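Local coordinates for protein member of s1p family of ribosomal proteins (Pyrococcus furiosus, PDB 5YH1) that probably acts as an exonuclease of the RecJ-like DHH family, the crystallised fragment being its manganese-binding DHH domain, at residues Gly26-Ser31 / Leu202-Ala207; Gly140-Ile145 / Pro166-Ser171; Asp162-Arg167 / Gly193-Thr198. One frame throughout, in Å; residues are numbered along the deposited sequence.

Interaction 1: residues Gly26-Ser31 / Leu202-Ala207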
loop_
_atom_site.group_PDB
_atom_site.type_symbol
_atom_site.label_atom_id
_atom_site.label_comp_id
_atom_site.label_asym_id
_atom_site.label_seq_id
_atom_site.Cartn_x
_atom_site.Cartn_y
_atom_site.Cartn_z
ATOM N N GLY A 26 -21.308 31.724 -21.785
ATOM C CA GLY A 26 -22.503 30.907 -21.904
ATOM C C GLY A 26 -22.216 29.440 -21.626
ATOM O O GLY A 26 -21.323 29.115 -20.830
ATOM N N PHE A 27 -22.988 28.566 -22.282
ATOM C CA PHE A 27 -22.887 27.119 -22.116
ATOM C C PHE A 27 -22.934 26.394 -23.458
ATOM O O PHE A 27 -23.321 26.973 -24.468
ATOM C CB PHE A 27 -24.017 26.627 -21.231
ATOM C CG PHE A 27 -24.023 27.246 -19.871
ATOM C CD1 PHE A 27 -22.986 27.004 -18.985
ATOM C CD2 PHE A 27 -25.064 28.073 -19.476
ATOM C CE1 PHE A 27 -22.985 27.568 -17.720
ATOM C CE2 PHE A 27 -25.069 28.645 -18.222
ATOM C CZ PHE A 27 -24.028 28.393 -17.336
ATOM N N LEU A 28 -22.539 25.122 -23.461
ATOM C CA LEU A 28 -22.493 24.317 -24.687
ATOM C C LEU A 28 -23.863 23.803 -25.112
ATOM O O LEU A 28 -24.038 23.377 -26.249
ATOM C CB LEU A 28 -21.554 23.126 -24.505
ATOM C CG LEU A 28 -20.075 23.463 -24.392
ATOM C CD1 LEU A 28 -19.299 22.248 -23.891
ATOM C CD2 LEU A 28 -19.532 23.932 -25.732
ATOM N N VAL A 29 -24.813 23.843 -24.185
ATOM C CA VAL A 29 -26.150 23.301 -24.371
ATOM C C VAL A 29 -27.155 24.260 -23.739
ATOM O O VAL A 29 -26.760 25.126 -22.952
ATOM C CB VAL A 29 -26.293 21.937 -23.667
ATOM C CG1 VAL A 29 -25.273 20.944 -24.210
ATOM C CG2 VAL A 29 -26.132 22.084 -22.158
ATOM N N LYS A 30 -28.442 24.084 -24.056
ATOM C CA LYS A 30 -29.523 24.822 -23.394
ATOM C C LYS A 30 -29.907 24.109 -22.112
ATOM O O LYS A 30 -30.108 22.894 -22.113
ATOM C CB LYS A 30 -30.779 24.935 -24.279
ATOM C CG LYS A 30 -30.524 25.296 -25.740
ATOM C CD LYS A 30 -31.539 26.314 -26.264
ATOM C CE LYS A 30 -31.750 26.211 -27.773
ATOM N NZ LYS A 30 -32.830 25.242 -28.118
ATOM N N SER A 31 -30.042 24.864 -21.025
ATOM C CA SER A 31 -30.306 24.285 -19.716
ATOM C C SER A 31 -30.673 25.372 -18.711
ATOM O O SER A 31 -29.860 26.248 -18.421
ATOM C CB SER A 31 -29.055 23.552 -19.202
ATOM O OG SER A 31 -29.229 23.099 -17.865
ATOM N N LEU A 202 -20.794 19.573 -15.577
ATOM C CA LEU A 202 -20.517 20.792 -14.797
ATOM C C LEU A 202 -19.075 21.267 -14.933
ATOM O O LEU A 202 -18.822 22.456 -15.152
ATOM C CB LEU A 202 -20.775 20.539 -13.323
ATOM C CG LEU A 202 -22.195 20.175 -12.953
ATOM C CD1 LEU A 202 -22.238 19.642 -11.525
ATOM C CD2 LEU A 202 -23.108 21.387 -13.125
ATOM N N ALA A 203 -18.138 20.328 -14.817
ATOM C CA ALA A 203 -16.719 20.665 -14.792
ATOM C C ALA A 203 -16.236 21.158 -16.135
ATOM O O ALA A 203 -15.352 22.019 -16.210
ATOM C CB ALA A 203 -15.896 19.468 -14.341
ATOM N N THR A 204 -16.775 20.582 -17.205
ATOM C CA THR A 204 -16.440 21.060 -18.547
ATOM C C THR A 204 -16.902 22.507 -18.722
ATOM O O THR A 204 -16.153 23.331 -19.240
ATOM C CB THR A 204 -17.038 20.156 -19.644
ATOM O OG1 THR A 204 -16.448 18.853 -19.566
ATOM C CG2 THR A 204 -16.781 20.730 -21.022
ATOM N N GLU A 205 -18.104 22.838 -18.248
ATOM C CA GLU A 205 -18.582 24.229 -18.347
ATOM C C GLU A 205 -17.711 25.151 -17.485
ATOM O O GLU A 205 -17.256 26.197 -17.961
ATOM C CB GLU A 205 -20.057 24.361 -17.976
ATOM C CG GLU A 205 -21.013 23.529 -18.832
ATOM C CD GLU A 205 -21.159 23.993 -20.288
ATOM O OE1 GLU A 205 -20.558 25.008 -20.697
ATOM O OE2 GLU A 205 -21.896 23.331 -21.047
ATOM N N VAL A 206 -17.414 24.751 -16.246
ATOM C CA VAL A 206 -16.495 25.547 -15.421
ATOM C C VAL A 206 -15.176 25.744 -16.151
ATOM O O VAL A 206 -14.641 26.867 -16.192
ATOM C CB VAL A 206 -16.239 24.949 -14.024
ATOM C CG1 VAL A 206 -15.148 25.735 -13.303
ATOM C CG2 VAL A 206 -17.508 24.958 -13.190
ATOM N N ALA A 207 -14.658 24.671 -16.745
ATOM C CA ALA A 207 -13.387 24.750 -17.468
ATOM C C ALA A 207 -13.416 25.785 -18.596
ATOM O O ALA A 207 -12.423 26.466 -18.841
ATOM C CB ALA A 207 -12.995 23.388 -18.021
#
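The loop between helix 2-20 and helix 32-53 is fastened to helix 199-210 of the DHH domain through E205, a helix glutamate whose carboxylate takes a backbone N-H from the loop. CG of E205 lies beside its own backbone N, and a bend at chi2 (-69°) carries CD out to the chain at F27 and L28. The main bond runs from L28 N to E205 OE2, 3.1 Å and fairly straight (164° at the hydrogen), on the syn side of the carboxylate and close to its plane. OE1 takes a weak share of the same N-H at 3.4 Å from L28 N. Both oxygens have further partners: R208 forms a salt bridge with OE1 and Y239 OH a hydrogen bond with OE2, so this buried charge is probably well compensated. F27 brings the edge of its ring to the carboxylate, CD1 to OE1 of E205 3.6 Å, the two planes 88° apart. L28 slants across the carboxylate, its CB 3.5 Å from E205 OE2. Beyond it the touch is apolar: T204 turns OG1 back to G200 O within the helix, while its methyl CG2 rests 4.1 Å from CD1 of L28.

Interaction 2: residues Gly140-Ile145 / Pro166-Ser171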
loop_
_atom_site.group_PDB
_atom_site.type_symbol
_atom_site.label_atom_id
_atom_site.label_comp_id
_atom_site.label_asym_id
_atom_site.label_seq_id
_atom_site.Cartn_x
_atom_site.Cartn_y
_atom_site.Cartn_z
ATOM N N GLY A 140 -19.732 17.303 -1.931
ATOM C CA GLY A 140 -20.963 18.060 -1.718
ATOM C C GLY A 140 -21.896 17.526 -0.646
ATOM O O GLY A 140 -23.073 17.882 -0.636
ATOM N N THR A 141 -21.391 16.678 0.250
ATOM C CA THR A 141 -22.227 16.069 1.286
ATOM C C THR A 141 -21.673 16.245 2.688
ATOM O O THR A 141 -20.533 16.684 2.895
ATOM C CB THR A 141 -22.409 14.555 1.079
ATOM O OG1 THR A 141 -21.218 13.877 1.480
ATOM C CG2 THR A 141 -22.766 14.214 -0.385
ATOM N N THR A 142 -22.501 15.864 3.652
ATOM C CA THR A 142 -22.158 15.930 5.063
ATOM C C THR A 142 -20.972 15.012 5.430
ATOM O O THR A 142 -20.207 15.324 6.341
ATOM C CB THR A 142 -23.422 15.642 5.900
ATOM O OG1 THR A 142 -24.332 16.743 5.731
ATOM C CG2 THR A 142 -23.106 15.466 7.389
ATOM N N GLU A 143 -20.785 13.925 4.685
ATOM C CA GLU A 143 -19.648 13.014 4.909
ATOM C C GLU A 143 -18.299 13.670 4.582
ATOM O O GLU A 143 -17.247 13.156 4.960
ATOM C CB GLU A 143 -19.804 11.726 4.087
ATOM C CG GLU A 143 -20.769 10.707 4.679
ATOM C CD GLU A 143 -22.211 11.198 4.728
ATOM O OE1 GLU A 143 -22.849 11.048 5.794
ATOM O OE2 GLU A 143 -22.710 11.750 3.717
ATOM N N ASP A 144 -18.335 14.792 3.871
ATOM C CA ASP A 144 -17.129 15.525 3.519
ATOM C C ASP A 144 -16.702 16.561 4.567
ATOM O O ASP A 144 -15.573 17.050 4.519
ATOM C CB ASP A 144 -17.320 16.194 2.165
ATOM C CG ASP A 144 -17.607 15.182 1.065
ATOM O OD1 ASP A 144 -16.674 14.435 0.714
ATOM O OD2 ASP A 144 -18.757 15.122 0.576
ATOM N N ILE A 145 -17.589 16.873 5.515
ATOM C CA ILE A 145 -17.337 17.944 6.496
ATOM C C ILE A 145 -16.088 17.721 7.382
ATOM O O ILE A 145 -15.300 18.654 7.606
ATOM C CB ILE A 145 -18.606 18.211 7.333
ATOM C CG1 ILE A 145 -19.638 18.926 6.445
ATOM C CG2 ILE A 145 -18.289 19.054 8.565
ATOM C CD1 ILE A 145 -20.994 19.155 7.081
ATOM N N PRO A 166 -26.741 16.927 -1.312
ATOM C CA PRO A 166 -26.189 17.297 -0.002
ATOM C C PRO A 166 -27.029 16.808 1.179
ATOM O O PRO A 166 -26.514 16.708 2.284
ATOM C CB PRO A 166 -26.146 18.828 -0.050
ATOM C CG PRO A 166 -26.137 19.169 -1.508
ATOM C CD PRO A 166 -26.958 18.106 -2.168
ATOM N N ARG A 167 -28.310 16.523 0.934
ATOM C CA ARG A 167 -29.232 15.940 1.922
ATOM C C ARG A 167 -29.644 16.871 3.068
ATOM O O ARG A 167 -30.832 17.145 3.219
ATOM C CB ARG A 167 -28.703 14.619 2.497
ATOM C CG ARG A 167 -28.821 13.434 1.556
ATOM C CD ARG A 167 -28.581 12.134 2.305
ATOM N NE ARG A 167 -28.686 10.981 1.419
ATOM N N ASP A 168 -28.687 17.331 3.877
ATOM C CA ASP A 168 -28.998 18.115 5.081
ATOM C C ASP A 168 -29.199 19.588 4.740
ATOM O O ASP A 168 -28.273 20.393 4.830
ATOM C CB ASP A 168 -27.884 17.963 6.126
ATOM C CG ASP A 168 -27.791 16.555 6.684
ATOM O OD1 ASP A 168 -28.847 15.975 6.993
ATOM O OD2 ASP A 168 -26.669 16.018 6.829
ATOM N N TRP A 169 -30.413 19.942 4.344
ATOM C CA TRP A 169 -30.703 21.314 3.936
ATOM C C TRP A 169 -30.991 22.196 5.147
ATOM O O TRP A 169 -31.709 21.793 6.053
ATOM C CB TRP A 169 -31.864 21.338 2.934
ATOM C CG TRP A 169 -31.498 20.618 1.678
ATOM C CD1 TRP A 169 -31.759 19.317 1.378
ATOM C CD2 TRP A 169 -30.744 21.140 0.583
ATOM N NE1 TRP A 169 -31.230 18.997 0.151
ATOM C CE2 TRP A 169 -30.603 20.103 -0.360
ATOM C CE3 TRP A 169 -30.176 22.384 0.307
ATOM C CZ2 TRP A 169 -29.925 20.275 -1.570
ATOM C CZ3 TRP A 169 -29.504 22.559 -0.889
ATOM C CH2 TRP A 169 -29.384 21.503 -1.818
ATOM N N ILE A 170 -30.385 23.379 5.170
ATOM C CA ILE A 170 -30.639 24.361 6.228
ATOM C C ILE A 170 -31.543 25.491 5.734
ATOM O O ILE A 170 -32.176 26.168 6.535
ATOM C CB ILE A 170 -29.335 24.934 6.839
ATOM C CG1 ILE A 170 -28.427 25.546 5.768
ATOM C CG2 ILE A 170 -28.587 23.850 7.607
ATOM C CD1 ILE A 170 -27.195 26.216 6.336
ATOM N N SER A 171 -31.591 25.698 4.420
ATOM C CA SER A 171 -32.581 26.579 3.809
ATOM C C SER A 171 -32.924 26.043 2.417
ATOM O O SER A 171 -32.532 24.925 2.068
ATOM C CB SER A 171 -32.062 28.016 3.749
ATOM O OG SER A 171 -31.177 28.199 2.663
HETATM O O HOH W 1 -24.795 18.781 3.796
HETATM O O HOH W 2 -25.261 14.688 3.212
#
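T142 and D168 make the direct polar link between the 3-10 turn at 142-144 and the loop that follows the metal-site histidine. The T142 hydroxyl donates to D168, OG1 to OD2 2.7 Å, on the anti lone pair of the carboxylate oxygen. CG of D168 sits beside its own backbone N (chi1 -67°), and the residue is the centre of an inverse gamma turn, which probably helps to bring the carboxylate to the threonine.

Two waters bridge T142 to P166 O. Water 1 donates both to T142 OG1 and to P166 O. Water 2 accepts from T142 N and donates to P166 O, from which it is 2.6 Å away.

G140 meets P166 through a CA-H...O contact: its carbonyl oxygen lies 3.2 Å from P166 CA and also touches P166 CB, at 3.3 Å.

Within its own segment the turn is locked by D144, whose OD2 accepts from T141 N at 3.1 Å and from T141 OG1 at 2.9 Å. Its OD1 takes Y107 N.

The 3-10 turn leads straight into helix 145-152 after strand 132-136. On the other side P166 packs on A175 of strand 174-175, and D168 pairs its backbone with K176, so the contact joins the entrance of that helix to the small antiparallel hairpin.

Interaction 3: residues Asp162-Arg167 / Gly193-Thr198. With MN (manganese (II) ion), chain F.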
loop_
_atom_site.group_PDB
_atom_site.type_symbol
_atom_site.label_atom_id
_atom_site.label_comp_id
_atom_site.label_asym_id
_atom_site.label_seq_id
_atom_site.Cartn_x
_atom_site.Cartn_y
_atom_site.Cartn_z
ATOM N N ASP A 162 -19.953 19.153 -7.723
ATOM C CA ASP A 162 -20.502 17.834 -7.473
ATOM C C ASP A 162 -21.982 17.802 -7.883
ATOM O O ASP A 162 -22.590 18.846 -8.125
ATOM C CB ASP A 162 -20.313 17.503 -5.985
ATOM C CG ASP A 162 -20.503 16.035 -5.666
ATOM O OD1 ASP A 162 -20.631 15.211 -6.608
ATOM O OD2 ASP A 162 -20.529 15.705 -4.448
ATOM N N HIS A 163 -22.553 16.605 -7.983
ATOM C CA HIS A 163 -23.972 16.445 -8.349
ATOM C C HIS A 163 -24.704 15.405 -7.500
ATOM O O HIS A 163 -25.795 14.949 -7.873
ATOM C CB HIS A 163 -24.109 16.110 -9.843
ATOM C CG HIS A 163 -23.510 14.796 -10.221
ATOM N ND1 HIS A 163 -24.244 13.781 -10.799
ATOM C CD2 HIS A 163 -22.252 14.319 -10.083
ATOM C CE1 HIS A 163 -23.455 12.742 -11.015
ATOM N NE2 HIS A 163 -22.244 13.048 -10.591
ATOM N N HIS A 164 -24.115 15.056 -6.354
ATOM C CA HIS A 164 -24.776 14.228 -5.352
ATOM C C HIS A 164 -25.578 15.115 -4.419
ATOM O O HIS A 164 -25.256 16.295 -4.237
ATOM C CB HIS A 164 -23.749 13.401 -4.573
ATOM C CG HIS A 164 -22.984 12.456 -5.442
ATOM N ND1 HIS A 164 -21.881 12.847 -6.173
ATOM C CD2 HIS A 164 -23.199 11.154 -5.746
ATOM C CE1 HIS A 164 -21.438 11.818 -6.874
ATOM N NE2 HIS A 164 -22.220 10.781 -6.634
ATOM N N ASP A 165 -26.617 14.534 -3.831
ATOM C CA ASP A 165 -27.529 15.256 -2.947
ATOM C C ASP A 165 -26.841 15.622 -1.624
ATOM O O ASP A 165 -26.407 14.739 -0.893
ATOM C CB ASP A 165 -28.775 14.393 -2.681
ATOM C CG ASP A 165 -29.821 15.094 -1.809
ATOM O OD1 ASP A 165 -29.736 16.323 -1.569
ATOM O OD2 ASP A 165 -30.741 14.392 -1.354
ATOM N N PRO A 166 -26.741 16.927 -1.312
ATOM C CA PRO A 166 -26.189 17.297 -0.002
ATOM C C PRO A 166 -27.029 16.808 1.179
ATOM O O PRO A 166 -26.514 16.708 2.284
ATOM C CB PRO A 166 -26.146 18.828 -0.050
ATOM C CG PRO A 166 -26.137 19.169 -1.508
ATOM C CD PRO A 166 -26.958 18.106 -2.168
ATOM N N ARG A 167 -28.310 16.523 0.934
ATOM C CA ARG A 167 -29.232 15.940 1.922
ATOM C C ARG A 167 -29.644 16.871 3.068
ATOM O O ARG A 167 -30.832 17.145 3.219
ATOM C CB ARG A 167 -28.703 14.619 2.497
ATOM C CG ARG A 167 -28.821 13.434 1.556
ATOM C CD ARG A 167 -28.581 12.134 2.305
ATOM N NE ARG A 167 -28.686 10.981 1.419
ATOM N N GLY A 193 -32.914 16.816 -6.640
ATOM C CA GLY A 193 -33.002 15.529 -7.311
ATOM C C GLY A 193 -32.382 15.463 -8.694
ATOM O O GLY A 193 -32.334 14.393 -9.279
ATOM N N TYR A 194 -31.873 16.575 -9.223
ATOM C CA TYR A 194 -31.346 16.584 -10.595
ATOM C C TYR A 194 -29.898 16.064 -10.698
ATOM O O TYR A 194 -28.994 16.752 -11.191
ATOM C CB TYR A 194 -31.485 17.979 -11.208
ATOM C CG TYR A 194 -31.580 17.991 -12.722
ATOM C CD1 TYR A 194 -32.696 17.459 -13.375
ATOM C CD2 TYR A 194 -30.574 18.548 -13.501
ATOM C CE1 TYR A 194 -32.802 17.483 -14.762
ATOM C CE2 TYR A 194 -30.672 18.579 -14.886
ATOM C CZ TYR A 194 -31.794 18.048 -15.513
ATOM O OH TYR A 194 -31.892 18.074 -16.887
ATOM N N TYR A 195 -29.717 14.823 -10.259
ATOM C CA TYR A 195 -28.442 14.099 -10.325
ATOM C C TYR A 195 -27.912 13.939 -11.744
ATOM O O TYR A 195 -26.711 13.783 -11.949
ATOM C CB TYR A 195 -28.641 12.704 -9.709
ATOM C CG TYR A 195 -27.465 11.753 -9.848
ATOM C CD1 TYR A 195 -26.418 11.769 -8.928
ATOM C CD2 TYR A 195 -27.402 10.827 -10.896
ATOM C CE1 TYR A 195 -25.341 10.897 -9.043
ATOM C CE2 TYR A 195 -26.324 9.956 -11.022
ATOM C CZ TYR A 195 -25.300 9.989 -10.086
ATOM O OH TYR A 195 -24.226 9.134 -10.187
ATOM N N GLU A 196 -28.808 13.969 -12.725
ATOM C CA GLU A 196 -28.454 13.618 -14.091
ATOM C C GLU A 196 -27.603 14.668 -14.804
ATOM O O GLU A 196 -27.076 14.404 -15.873
ATOM C CB GLU A 196 -29.707 13.290 -14.908
ATOM C CG GLU A 196 -30.777 14.373 -14.903
ATOM C CD GLU A 196 -31.901 14.086 -13.912
ATOM O OE1 GLU A 196 -33.066 14.027 -14.363
ATOM O OE2 GLU A 196 -31.622 13.912 -12.697
ATOM N N LEU A 197 -27.463 15.851 -14.220
ATOM C CA LEU A 197 -26.440 16.799 -14.677
ATOM C C LEU A 197 -25.150 16.488 -13.907
ATOM O O LEU A 197 -24.989 16.879 -12.740
ATOM C CB LEU A 197 -26.891 18.243 -14.452
ATOM C CG LEU A 197 -26.016 19.343 -15.043
ATOM C CD1 LEU A 197 -25.960 19.272 -16.559
ATOM C CD2 LEU A 197 -26.533 20.691 -14.584
ATOM N N THR A 198 -24.238 15.780 -14.570
ATOM C CA THR A 198 -23.124 15.114 -13.886
ATOM C C THR A 198 -21.886 15.995 -13.744
ATOM O O THR A 198 -21.777 17.060 -14.360
ATOM C CB THR A 198 -22.734 13.813 -14.621
ATOM O OG1 THR A 198 -22.025 14.118 -15.826
ATOM C CG2 THR A 198 -23.975 13.004 -14.956
HETATM MN MN MN F . -20.642 11.347 -11.102
HETATM O O HOH W 3 -21.740 9.951 -9.761
HETATM O O HOH W 4 -19.246 9.689 -11.051
#
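H163 and Y195 meet beside the manganese, where the Asp-His-His sequence of D162, H163 and H164 gives the DHH family its name. H163 binds the metal through NE2 at 2.4 Å; waters 3 and 4, with D67, D137 and D229, complete its shell. The ring's other nitrogen is used as well: ND1 donates to Y195 O at 2.7 Å, in the carbonyl plane and on a lone pair (160° at the hydrogen). A metal at one nitrogen and a carbonyl at the other hold the imidazole against rotation.

T198 CA lies over the centre of one face of the imidazole, 3.6 Å from the ring centroid, a CH-pi contact. The Y195 ring meets the imidazole obliquely, planes 31° apart, with H163 CE1 over the tyrosine face toward its rim, 3.3 Å from Y195 CE1. At the root of the side chain, H163 CB abuts L197 O at 3.1 Å. Y195 also directs an edge at the face of H164, planes 71° apart, and its OH hydrogen-bonds with water 3, a metal ligand. An alanine in place of Y195 would probably leave water 3 without its phenol partner and open a gap beside the H163 and H164 rings.

Farther out, T198, the N-cap of helix 199-210, bonds through OG1 to D67 OD1, so it braces a second metal ligand. The type I turn from Y194 to L197 probably helps to place the Y195 carbonyl. D162 fixes the histidine loop: its OD1 accepts from H164 ND1 at 2.7 Å, on the syn side, and from H163 N at 2.7 Å, above the carboxylate plane.

From the N terminus, the loop after helix 2-20 comes first, and interaction 1 brings it against helix 199-210. The long excursion it closes contains all five strands of the parallel sheet and both other contacts. Interaction 2 opens after strand 132-136 and closes beyond strand 158-161. Before it closes, interaction 3 has begun at 162, so the two interleave and share P166 and R167; interaction 3 ends at the start of helix 199-210, after edge strand 183-185. Interactions 2 and 3 touch where G140 N approaches D162 OD2, probably a hydrogen bond. Interactions 1 and 3 meet through L202, which packs on D162 and L197. Interactions 1 and 2 do not touch.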